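Local coordinates for protein neutral ceramidase (Pseudomonas aeruginosa, PDB 2ZWS) that hydrolyses the N-acyl linkage of ceramides to give sphingosine and free fatty acid, also runs the reverse synthesis, and binds zinc and magnesium, at residues A[201-207]-A[217-221]; A[9-15]-A[39-45]; A[145-151]-A[182-188]. All blocks are in the same frame, centred on the assembly; numbering follows the deposited sequence. Where two conformers were deposited one is given.

Contact 1. Residues A[201-207]-A[217-221]. With ZN (zinc ion), chain B.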
loop_
_atom_site.group_PDB
_atom_site.type_symbol
_atom_site.label_atom_id
_atom_site.label_comp_id
_atom_site.label_asym_id
_atom_site.label_seq_id
_atom_site.Cartn_x
_atom_site.Cartn_y
_atom_site.Cartn_z
ATOM N N PHE A 201 12.305 -2.528 -1.658
ATOM C CA PHE A 201 12.721 -3.897 -1.337
ATOM C C PHE A 201 11.492 -4.805 -1.465
ATOM O O PHE A 201 10.433 -4.448 -0.949
ATOM C CB PHE A 201 13.293 -3.993 0.085
ATOM C CG PHE A 201 13.584 -5.396 0.514
ATOM C CD1 PHE A 201 12.742 -6.039 1.413
ATOM C CD2 PHE A 201 14.723 -6.073 0.052
ATOM C CE1 PHE A 201 12.981 -7.357 1.810
ATOM C CE2 PHE A 201 14.973 -7.416 0.435
ATOM C CZ PHE A 201 14.111 -8.051 1.329
ATOM N N PRO A 202 11.608 -5.952 -2.161
ATOM C CA PRO A 202 10.389 -6.762 -2.356
ATOM C C PRO A 202 10.133 -7.778 -1.258
ATOM O O PRO A 202 10.969 -8.654 -1.003
ATOM C CB PRO A 202 10.656 -7.484 -3.689
ATOM C CG PRO A 202 12.200 -7.662 -3.694
ATOM C CD PRO A 202 12.790 -6.522 -2.851
ATOM N N VAL A 203 8.960 -7.685 -0.639
ATOM C CA VAL A 203 8.485 -8.698 0.307
ATOM C C VAL A 203 7.002 -8.439 0.545
ATOM O O VAL A 203 6.638 -7.297 0.820
ATOM C CB VAL A 203 9.298 -8.703 1.652
ATOM C CG1 VAL A 203 9.208 -7.336 2.418
ATOM C CG2 VAL A 203 8.878 -9.900 2.531
ATOM N N HIS A 204 6.165 -9.469 0.404
ATOM C CA HIS A 204 4.740 -9.291 0.713
ATOM C C HIS A 204 4.533 -8.708 2.110
ATOM O O HIS A 204 5.150 -9.147 3.081
ATOM C CB HIS A 204 3.937 -10.589 0.571
ATOM C CG HIS A 204 3.306 -10.755 -0.771
ATOM N ND1 HIS A 204 4.036 -11.048 -1.908
ATOM C CD2 HIS A 204 2.009 -10.665 -1.160
ATOM C CE1 HIS A 204 3.208 -11.102 -2.943
ATOM N NE2 HIS A 204 1.978 -10.864 -2.513
ATOM N N SER A 205 3.629 -7.737 2.183
ATOM C CA SER A 205 3.273 -7.121 3.444
ATOM C C SER A 205 2.078 -7.860 4.059
ATOM O O SER A 205 0.953 -7.325 4.184
ATOM C CB SER A 205 2.989 -5.624 3.233
ATOM O OG SER A 205 4.217 -4.970 2.927
ATOM N N THR A 206 2.362 -9.088 4.481
ATOM C CA THR A 206 1.328 -10.046 4.890
ATOM C C THR A 206 1.668 -10.621 6.258
ATOM O O THR A 206 1.234 -11.715 6.607
ATOM C CB THR A 206 1.247 -11.222 3.891
ATOM O OG1 THR A 206 2.571 -11.745 3.674
ATOM C CG2 THR A 206 0.669 -10.789 2.551
ATOM N N SER A 207 2.483 -9.908 7.036
ATOM C CA SER A 207 2.777 -10.383 8.391
ATOM C C SER A 207 1.524 -10.469 9.264
ATOM O O SER A 207 1.432 -11.341 10.121
ATOM C CB SER A 207 3.826 -9.490 9.055
ATOM O OG SER A 207 5.053 -9.574 8.344
ATOM N N PRO A 217 -0.805 -1.058 8.483
ATOM C CA PRO A 217 0.062 -0.935 7.317
ATOM C C PRO A 217 1.151 -2.027 7.275
ATOM O O PRO A 217 2.032 -1.978 6.399
ATOM C CB PRO A 217 0.683 0.445 7.518
ATOM C CG PRO A 217 0.858 0.539 9.033
ATOM C CD PRO A 217 -0.380 -0.159 9.573
ATOM N N ASP A 218 1.073 -2.989 8.202
ATOM C CA ASP A 218 1.864 -4.233 8.128
ATOM C C ASP A 218 3.356 -3.976 8.204
ATOM O O ASP A 218 3.764 -2.964 8.766
ATOM C CB ASP A 218 1.449 -5.043 6.894
ATOM C CG ASP A 218 1.691 -6.544 7.052
ATOM O OD1 ASP A 218 2.840 -7.009 6.829
ATOM O OD2 ASP A 218 0.722 -7.266 7.386
ATOM N N ASN A 219 4.190 -4.883 7.682
ATOM C CA ASN A 219 5.598 -4.773 8.011
ATOM C C ASN A 219 6.274 -3.531 7.413
ATOM O O ASN A 219 7.115 -2.892 8.064
ATOM C CB ASN A 219 6.365 -6.078 7.738
ATOM C CG ASN A 219 6.299 -6.546 6.293
ATOM O OD1 ASN A 219 6.661 -5.808 5.375
ATOM N ND2 ASN A 219 5.921 -7.825 6.089
ATOM N N LYS A 220 5.914 -3.160 6.183
ATOM C CA LYS A 220 6.494 -1.937 5.596
ATOM C C LYS A 220 6.020 -0.701 6.317
ATOM O O LYS A 220 6.783 0.233 6.539
ATOM C CB LYS A 220 6.189 -1.868 4.094
ATOM C CG LYS A 220 7.042 -2.933 3.299
ATOM C CD LYS A 220 6.934 -2.694 1.804
ATOM C CE LYS A 220 7.901 -3.634 1.029
ATOM N NZ LYS A 220 9.333 -3.291 1.315
ATOM N N GLY A 221 4.774 -0.732 6.768
ATOM C CA GLY A 221 4.244 0.372 7.560
ATOM C C GLY A 221 4.951 0.494 8.900
ATOM O O GLY A 221 5.135 1.632 9.395
HETATM ZN ZN ZN B . 0.312 -10.235 -3.650
HETATM O O HOH W 1 -1.371 -10.751 -2.477
#
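Ser205 and Asn219 bring the two backbones to 5.6 Å between their CA atoms, where the loop 201-207, bent into an inverse gamma turn centred on Ser205, passes the helical residues of 217-221. Asp218 points toward the bend of this loop. With its CG anti to the backbone N (chi1 -153°), the carboxylate meets the 205-207 backbone, and OD1 accepts from Ser207 N at 2.9 Å through its syn lone pair. The same oxygen takes the N-H of Asn219 on its anti side, tilted out of the carboxylate plane, OD1 to Asn219 N being 2.7 Å, while OD2 binds Met208 N; three backbone donors thus fix the rotation of the group. Asn219 spreads its amide beside Ser207. ND2 points an almost straight N-H (178°) at Ser207 OG, 3.0 Å away and nearly in the amide plane, and makes a weak bond to His204 O. Its OD1 is taken by Gln276. Lys220 slides its aliphatic chain past Ser205, CG lying 3.5 Å from OG of Ser205, a hydroxyl paired with Thr96 O. The chain stays extended until its last torsion, where a bend (chi4 -67°) delivers NZ to Phe201 O at 2.8 Å; NZ also bonds Gln276 OE1. On the side of the loop turned away from the helix, His204 binds zinc through NE2 at 2.1 Å, and its ND1 is paired with Leu249 O. The 218-220 side chains grip the loop next to the ligand His204, consistent with a second-shell role at the zinc site of neutral ceramidase, completed by His97, Glu411, Tyr448 and water.

Contact 2. Residues A[9-15]-A[39-45]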
loop_
_atom_site.group_PDB
_atom_site.type_symbol
_atom_site.label_atom_id
_atom_site.label_comp_id
_atom_site.label_asym_id
_atom_site.label_seq_id
_atom_site.Cartn_x
_atom_site.Cartn_y
_atom_site.Cartn_z
ATOM N N LEU A 9 8.405 16.982 1.179
ATOM C CA LEU A 9 7.945 15.712 1.769
ATOM C C LEU A 9 6.659 15.948 2.492
ATOM O O LEU A 9 6.555 16.862 3.297
ATOM C CB LEU A 9 8.947 15.209 2.789
ATOM C CG LEU A 9 10.411 15.267 2.337
ATOM C CD1 LEU A 9 11.296 14.887 3.491
ATOM C CD2 LEU A 9 10.580 14.303 1.176
ATOM N N GLY A 10 5.660 15.127 2.219
ATOM C CA GLY A 10 4.333 15.295 2.825
ATOM C C GLY A 10 3.719 13.951 3.188
ATOM O O GLY A 10 4.047 12.922 2.586
ATOM N N LYS A 11 2.856 13.927 4.197
ATOM C CA LYS A 11 2.213 12.682 4.588
ATOM C C LYS A 11 0.773 13.004 4.962
ATOM O O LYS A 11 0.496 14.033 5.600
ATOM C CB LYS A 11 2.975 12.045 5.762
ATOM C CG LYS A 11 2.443 10.766 6.298
ATOM C CD LYS A 11 3.390 10.247 7.365
ATOM C CE LYS A 11 2.625 9.634 8.482
ATOM N NZ LYS A 11 3.472 9.253 9.616
ATOM N N ALA A 12 -0.159 12.150 4.545
ATOM C CA ALA A 12 -1.572 12.368 4.893
ATOM C C ALA A 12 -2.323 11.064 5.061
ATOM O O ALA A 12 -1.977 10.060 4.485
ATOM C CB ALA A 12 -2.270 13.224 3.860
ATOM N N ASP A 13 -3.337 11.124 5.899
ATOM C CA ASP A 13 -4.108 9.972 6.358
ATOM C C ASP A 13 -5.053 9.485 5.245
ATOM O O ASP A 13 -5.819 10.299 4.685
ATOM C CB ASP A 13 -4.899 10.481 7.561
ATOM C CG ASP A 13 -5.690 9.396 8.295
ATOM O OD1 ASP A 13 -5.761 8.226 7.848
ATOM O OD2 ASP A 13 -6.256 9.737 9.371
ATOM N N ILE A 14 -4.965 8.191 4.883
ATOM C CA ILE A 14 -5.840 7.595 3.880
ATOM C C ILE A 14 -6.609 6.407 4.495
ATOM O O ILE A 14 -7.099 5.515 3.770
ATOM C CB ILE A 14 -5.070 7.112 2.635
ATOM C CG1 ILE A 14 -3.873 6.214 3.026
ATOM C CG2 ILE A 14 -4.588 8.263 1.799
ATOM C CD1 ILE A 14 -3.160 5.535 1.796
ATOM N N THR A 15 -6.731 6.395 5.828
ATOM C CA THR A 15 -7.395 5.266 6.517
ATOM C C THR A 15 -8.888 5.263 6.180
ATOM O O THR A 15 -9.564 6.293 6.289
ATOM C CB THR A 15 -7.250 5.389 8.041
ATOM O OG1 THR A 15 -5.867 5.592 8.384
ATOM C CG2 THR A 15 -7.752 4.110 8.737
ATOM N N ARG A 39 -2.680 3.614 11.582
ATOM C CA ARG A 39 -3.359 4.191 10.432
ATOM C C ARG A 39 -2.576 3.943 9.138
ATOM O O ARG A 39 -1.400 3.549 9.161
ATOM C CB ARG A 39 -3.600 5.691 10.630
ATOM C CG ARG A 39 -4.761 5.940 11.616
ATOM C CD ARG A 39 -5.254 7.429 11.628
ATOM N NE ARG A 39 -6.453 7.474 12.479
ATOM C CZ ARG A 39 -7.706 7.651 12.057
ATOM N NH1 ARG A 39 -7.985 7.972 10.796
ATOM N NH2 ARG A 39 -8.698 7.554 12.940
ATOM N N GLN A 40 -3.259 4.185 8.022
ATOM C CA GLN A 40 -2.693 4.108 6.686
ATOM C C GLN A 40 -2.387 5.513 6.179
ATOM O O GLN A 40 -3.222 6.433 6.335
ATOM C CB GLN A 40 -3.729 3.471 5.752
ATOM C CG GLN A 40 -4.122 2.044 6.173
ATOM C CD GLN A 40 -5.280 1.536 5.355
ATOM O OE1 GLN A 40 -5.082 0.854 4.350
ATOM N NE2 GLN A 40 -6.459 1.911 5.720
ATOM N N TRP A 41 -1.225 5.675 5.536
ATOM C CA TRP A 41 -0.763 7.004 5.091
ATOM C C TRP A 41 -0.346 6.974 3.630
ATOM O O TRP A 41 0.089 5.910 3.085
ATOM C CB TRP A 41 0.453 7.469 5.929
ATOM C CG TRP A 41 0.087 7.497 7.397
ATOM C CD1 TRP A 41 0.218 6.481 8.307
ATOM C CD2 TRP A 41 -0.506 8.602 8.101
ATOM N NE1 TRP A 41 -0.268 6.883 9.540
ATOM C CE2 TRP A 41 -0.725 8.178 9.437
ATOM C CE3 TRP A 41 -0.884 9.892 7.729
ATOM C CZ2 TRP A 41 -1.293 9.010 10.395
ATOM C CZ3 TRP A 41 -1.450 10.721 8.681
ATOM C CH2 TRP A 41 -1.661 10.277 9.998
ATOM N N ALA A 42 -0.542 8.123 2.980
ATOM C CA ALA A 42 0.106 8.427 1.716
ATOM C C ALA A 42 1.318 9.302 2.037
ATOM O O ALA A 42 1.203 10.288 2.766
ATOM C CB ALA A 42 -0.833 9.195 0.802
ATOM N N ARG A 43 2.459 8.926 1.486
ATOM C CA ARG A 43 3.722 9.658 1.715
ATOM C C ARG A 43 4.185 10.139 0.353
ATOM O O ARG A 43 4.466 9.324 -0.540
ATOM C CB ARG A 43 4.756 8.704 2.341
ATOM C CG ARG A 43 4.484 8.398 3.819
ATOM C CD ARG A 43 5.441 7.341 4.392
ATOM N NE ARG A 43 5.256 7.146 5.832
ATOM C CZ ARG A 43 4.396 6.275 6.363
ATOM N NH1 ARG A 43 3.661 5.513 5.560
ATOM N NH2 ARG A 43 4.270 6.153 7.693
ATOM N N ALA A 44 4.225 11.451 0.180
ATOM C CA ALA A 44 4.499 12.080 -1.117
ATOM C C ALA A 44 5.858 12.724 -1.138
ATOM O O ALA A 44 6.258 13.398 -0.155
ATOM C CB ALA A 44 3.447 13.140 -1.428
ATOM N N PHE A 45 6.533 12.574 -2.280
ATOM C CA PHE A 45 7.897 13.092 -2.448
ATOM C C PHE A 45 7.880 13.870 -3.742
ATOM O O PHE A 45 7.809 13.291 -4.828
ATOM C CB PHE A 45 8.906 11.941 -2.552
ATOM C CG PHE A 45 8.943 11.077 -1.329
ATOM C CD1 PHE A 45 7.923 10.144 -1.084
ATOM C CD2 PHE A 45 9.965 11.227 -0.382
ATOM C CE1 PHE A 45 7.950 9.345 0.059
ATOM C CE2 PHE A 45 9.995 10.419 0.776
ATOM C CZ PHE A 45 8.996 9.482 0.984
#
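Lys11 and Arg43 form a non-hydrogen-bonded pair between antiparallel strands, flanked by the hydrogen-bonded pairs Gly10-Ala44 and Ala12-Ala42. Lys11 CB lies 3.9 Å from Ala42 O; CG, trans to the backbone N (chi1 179°), rests 3.7 Å from Trp41 CE3; CD is 3.9 Å from Arg43 NE. CE then sits over the indole face, 3.3 Å from Trp41 CD2, in a CH-pi contact. NZ continues the line above the five-membered ring, in a cation-pi contact only 4° off its normal, and comes within 3.7 Å of Arg43 NH2. Both cations make salt bridges to Glu228, and Arg43 a second to Asp62. Beyond Trp41, Asp13 forms a salt bridge from OD2 to Arg39 NH1 at 2.9 Å, the carboxylate and guanidinium planes nearly perpendicular. Its OD1 closes an Asx turn just past the strand, accepting from Thr15 N and also from Thr15 OG1, which in turn receives Gln40 N at 3.0 Å. Two neighbouring cations thus share one carboxylate: the indole and Glu228 would probably favour a protonated lysine, while Arg39, also bridged to the magnesium ligand Asp579, links the loop leading into strand 41-49 to the magnesium site.

Contact 3. Residues A[145-151]-A[182-188]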
loop_
_atom_site.group_PDB
_atom_site.type_symbol
_atom_site.label_atom_id
_atom_site.label_comp_id
_atom_site.label_asym_id
_atom_site.label_seq_id
_atom_site.Cartn_x
_atom_site.Cartn_y
_atom_site.Cartn_z
ATOM N N ARG A 145 19.925 17.894 -1.671
ATOM C CA ARG A 145 20.679 16.926 -2.447
ATOM C C ARG A 145 19.990 15.574 -2.335
ATOM O O ARG A 145 19.300 15.272 -1.339
ATOM C CB ARG A 145 22.081 16.794 -1.876
ATOM C CG ARG A 145 22.831 18.126 -1.932
ATOM C CD ARG A 145 24.156 18.088 -1.200
ATOM N NE ARG A 145 25.203 17.360 -1.909
ATOM C CZ ARG A 145 26.482 17.315 -1.509
ATOM N NH1 ARG A 145 27.385 16.659 -2.221
ATOM N NH2 ARG A 145 26.855 17.936 -0.383
ATOM N N LEU A 146 20.185 14.778 -3.365
ATOM C CA LEU A 146 19.652 13.414 -3.430
ATOM C C LEU A 146 20.806 12.424 -3.489
ATOM O O LEU A 146 21.759 12.596 -4.264
ATOM C CB LEU A 146 18.759 13.252 -4.662
ATOM C CG LEU A 146 17.247 13.581 -4.568
ATOM C CD1 LEU A 146 16.901 14.783 -3.747
ATOM C CD2 LEU A 146 16.623 13.718 -5.952
ATOM N N PHE A 147 20.721 11.397 -2.664
ATOM C CA PHE A 147 21.672 10.293 -2.750
ATOM C C PHE A 147 20.997 8.961 -3.000
ATOM O O PHE A 147 19.854 8.745 -2.572
ATOM C CB PHE A 147 22.545 10.209 -1.494
ATOM C CG PHE A 147 23.449 11.381 -1.325
ATOM C CD1 PHE A 147 24.781 11.278 -1.684
ATOM C CD2 PHE A 147 22.966 12.593 -0.855
ATOM C CE1 PHE A 147 25.637 12.391 -1.543
ATOM C CE2 PHE A 147 23.822 13.721 -0.731
ATOM C CZ PHE A 147 25.145 13.600 -1.093
ATOM N N TYR A 148 21.719 8.090 -3.676
ATOM C CA TYR A 148 21.247 6.732 -3.968
ATOM C C TYR A 148 22.227 5.706 -3.377
ATOM O O TYR A 148 23.447 5.902 -3.426
ATOM C CB TYR A 148 21.145 6.528 -5.484
ATOM C CG TYR A 148 20.831 5.101 -5.848
ATOM C CD1 TYR A 148 21.859 4.189 -6.021
ATOM C CD2 TYR A 148 19.513 4.658 -5.984
ATOM C CE1 TYR A 148 21.592 2.880 -6.321
ATOM C CE2 TYR A 148 19.242 3.334 -6.313
ATOM C CZ TYR A 148 20.289 2.475 -6.473
ATOM O OH TYR A 148 20.052 1.155 -6.783
ATOM N N GLY A 149 21.704 4.605 -2.847
ATOM C CA GLY A 149 22.562 3.482 -2.473
ATOM C C GLY A 149 21.784 2.195 -2.556
ATOM O O GLY A 149 20.557 2.215 -2.625
ATOM N N SER A 150 22.510 1.083 -2.529
ATOM C CA SER A 150 21.885 -0.224 -2.509
ATOM C C SER A 150 22.679 -1.188 -1.629
ATOM O O SER A 150 23.859 -0.927 -1.292
ATOM C CB SER A 150 21.724 -0.750 -3.931
ATOM O OG SER A 150 22.974 -1.117 -4.486
ATOM N N GLY A 151 22.009 -2.264 -1.220
ATOM C CA GLY A 151 22.647 -3.307 -0.415
ATOM C C GLY A 151 21.811 -4.559 -0.414
ATOM O O GLY A 151 20.681 -4.559 -0.896
ATOM N N MET A 182 17.958 -4.148 -1.745
ATOM C CA MET A 182 17.260 -2.951 -1.323
ATOM C C MET A 182 17.970 -1.712 -1.895
ATOM O O MET A 182 19.200 -1.589 -1.804
ATOM C CB MET A 182 17.219 -2.851 0.202
ATOM C CG MET A 182 16.563 -1.545 0.685
ATOM S SD MET A 182 16.452 -1.424 2.468
ATOM C CE MET A 182 15.105 -2.592 2.808
ATOM N N SER A 183 17.196 -0.791 -2.466
ATOM C CA SER A 183 17.706 0.488 -2.960
ATOM C C SER A 183 17.112 1.582 -2.087
ATOM O O SER A 183 15.965 1.480 -1.639
ATOM C CB SER A 183 17.233 0.719 -4.410
ATOM O OG SER A 183 17.681 -0.330 -5.269
ATOM N N VAL A 184 17.887 2.638 -1.838
ATOM C CA VAL A 184 17.393 3.775 -1.057
ATOM C C VAL A 184 17.707 5.074 -1.768
ATOM O O VAL A 184 18.859 5.314 -2.143
ATOM C CB VAL A 184 17.971 3.800 0.399
ATOM C CG1 VAL A 184 17.404 5.003 1.204
ATOM C CG2 VAL A 184 17.703 2.484 1.117
ATOM N N LEU A 185 16.662 5.889 -1.968
ATOM C CA LEU A 185 16.823 7.294 -2.379
ATOM C C LEU A 185 16.673 8.171 -1.130
ATOM O O LEU A 185 15.607 8.194 -0.495
ATOM C CB LEU A 185 15.785 7.698 -3.440
ATOM C CG LEU A 185 15.869 9.131 -4.012
ATOM C CD1 LEU A 185 17.191 9.411 -4.697
ATOM C CD2 LEU A 185 14.751 9.366 -5.007
ATOM N N SER A 186 17.763 8.862 -0.768
ATOM C CA SER A 186 17.706 9.708 0.402
ATOM C C SER A 186 17.659 11.165 0.017
ATOM O O SER A 186 18.222 11.584 -1.009
ATOM C CB SER A 186 18.854 9.409 1.360
ATOM O OG SER A 186 20.093 9.421 0.677
ATOM N N PHE A 187 16.940 11.915 0.855
ATOM C CA PHE A 187 16.697 13.325 0.647
ATOM C C PHE A 187 17.422 14.102 1.733
ATOM O O PHE A 187 17.044 14.047 2.912
ATOM C CB PHE A 187 15.203 13.607 0.681
ATOM C CG PHE A 187 14.441 12.924 -0.406
ATOM C CD1 PHE A 187 14.108 11.569 -0.304
ATOM C CD2 PHE A 187 14.093 13.615 -1.561
ATOM C CE1 PHE A 187 13.402 10.916 -1.331
ATOM C CE2 PHE A 187 13.361 12.984 -2.586
ATOM C CZ PHE A 187 13.038 11.627 -2.478
ATOM N N VAL A 188 18.459 14.824 1.317
ATOM C CA VAL A 188 19.366 15.484 2.277
ATOM C C VAL A 188 19.156 16.991 2.163
ATOM O O VAL A 188 19.231 17.556 1.062
ATOM C CB VAL A 188 20.842 15.064 2.023
ATOM C CG1 VAL A 188 21.832 15.885 2.875
ATOM C CG2 VAL A 188 21.039 13.556 2.266
#
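Leu146 and Phe187 lie opposite each other in a regular antiparallel pairing, their side chains alongside and pointing the same way. The leucine's CD1 is the bump here: it meets the Phe187 ring obliquely, 3.7 Å from Phe187 CD2. From the neighbouring non-hydrogen-bonded pair, Leu185 slips CD1 into the dip between the strands, 3.5 Å from Phe147 O and 4.1 Å from Leu146 CB, so the Leu185 methyl fits against the base of Leu146. Tyr148 swings its ring out opposite the backbone N (chi1 173°) and lays it along the strand toward Ser183. CE2 packs 3.8 Å from Ser183 CB, and the two hydroxyls, Tyr148 OH and Ser183 OG, end 3.2 Å apart. On the other face the relief is uneven. Phe147 stands as a broad knob, its CD2 meeting Val188 CG2 at 3.8 Å, while its CZ lies over one face of the Arg145 guanidinium, which is bridged to Glu290. Farther along, Gly149 and Gly151 offer no side chains opposite Val184 and Met182, whose bulk turns instead to helix 265-286. On the face of Leu146, Tyr148 and Phe187 the rings extend the packing: Tyr148 stacks on His435, and Phe187 meets Phe7 edge-to-face. With every hydrogen-bonded pair from Arg145-Val188 to Gly151-Met182 closed by two N-H...O bonds, the inward-facing backbone groups of these pairs are satisfied between the two strands, and the side-chain chemistry is mainly apolar, with shape and not charge setting the fit between the strands.

Overall arrangement
All three contacts are largely buried, but they differ in depth and character. Contact 1 lies nearest the centre of the chain, with centres about 9 Å apart, and joins a loop to a helix through polar side chains beside the zinc. Contacts 2 and 3 are strand pairs of one mixed sheet, in which strands 5-13 and 142-152 are neighbours; Phe45 of contact 2 packs on Phe187 of contact 3. Contact 2 is rich in charge and reaches toward the magnesium site, whereas contact 3, its centre about 21 Å from that of the chain, is mainly apolar and has more partly exposed residues. Contact 1 touches both, through Pro217 against Arg39 and Phe201 against Met182.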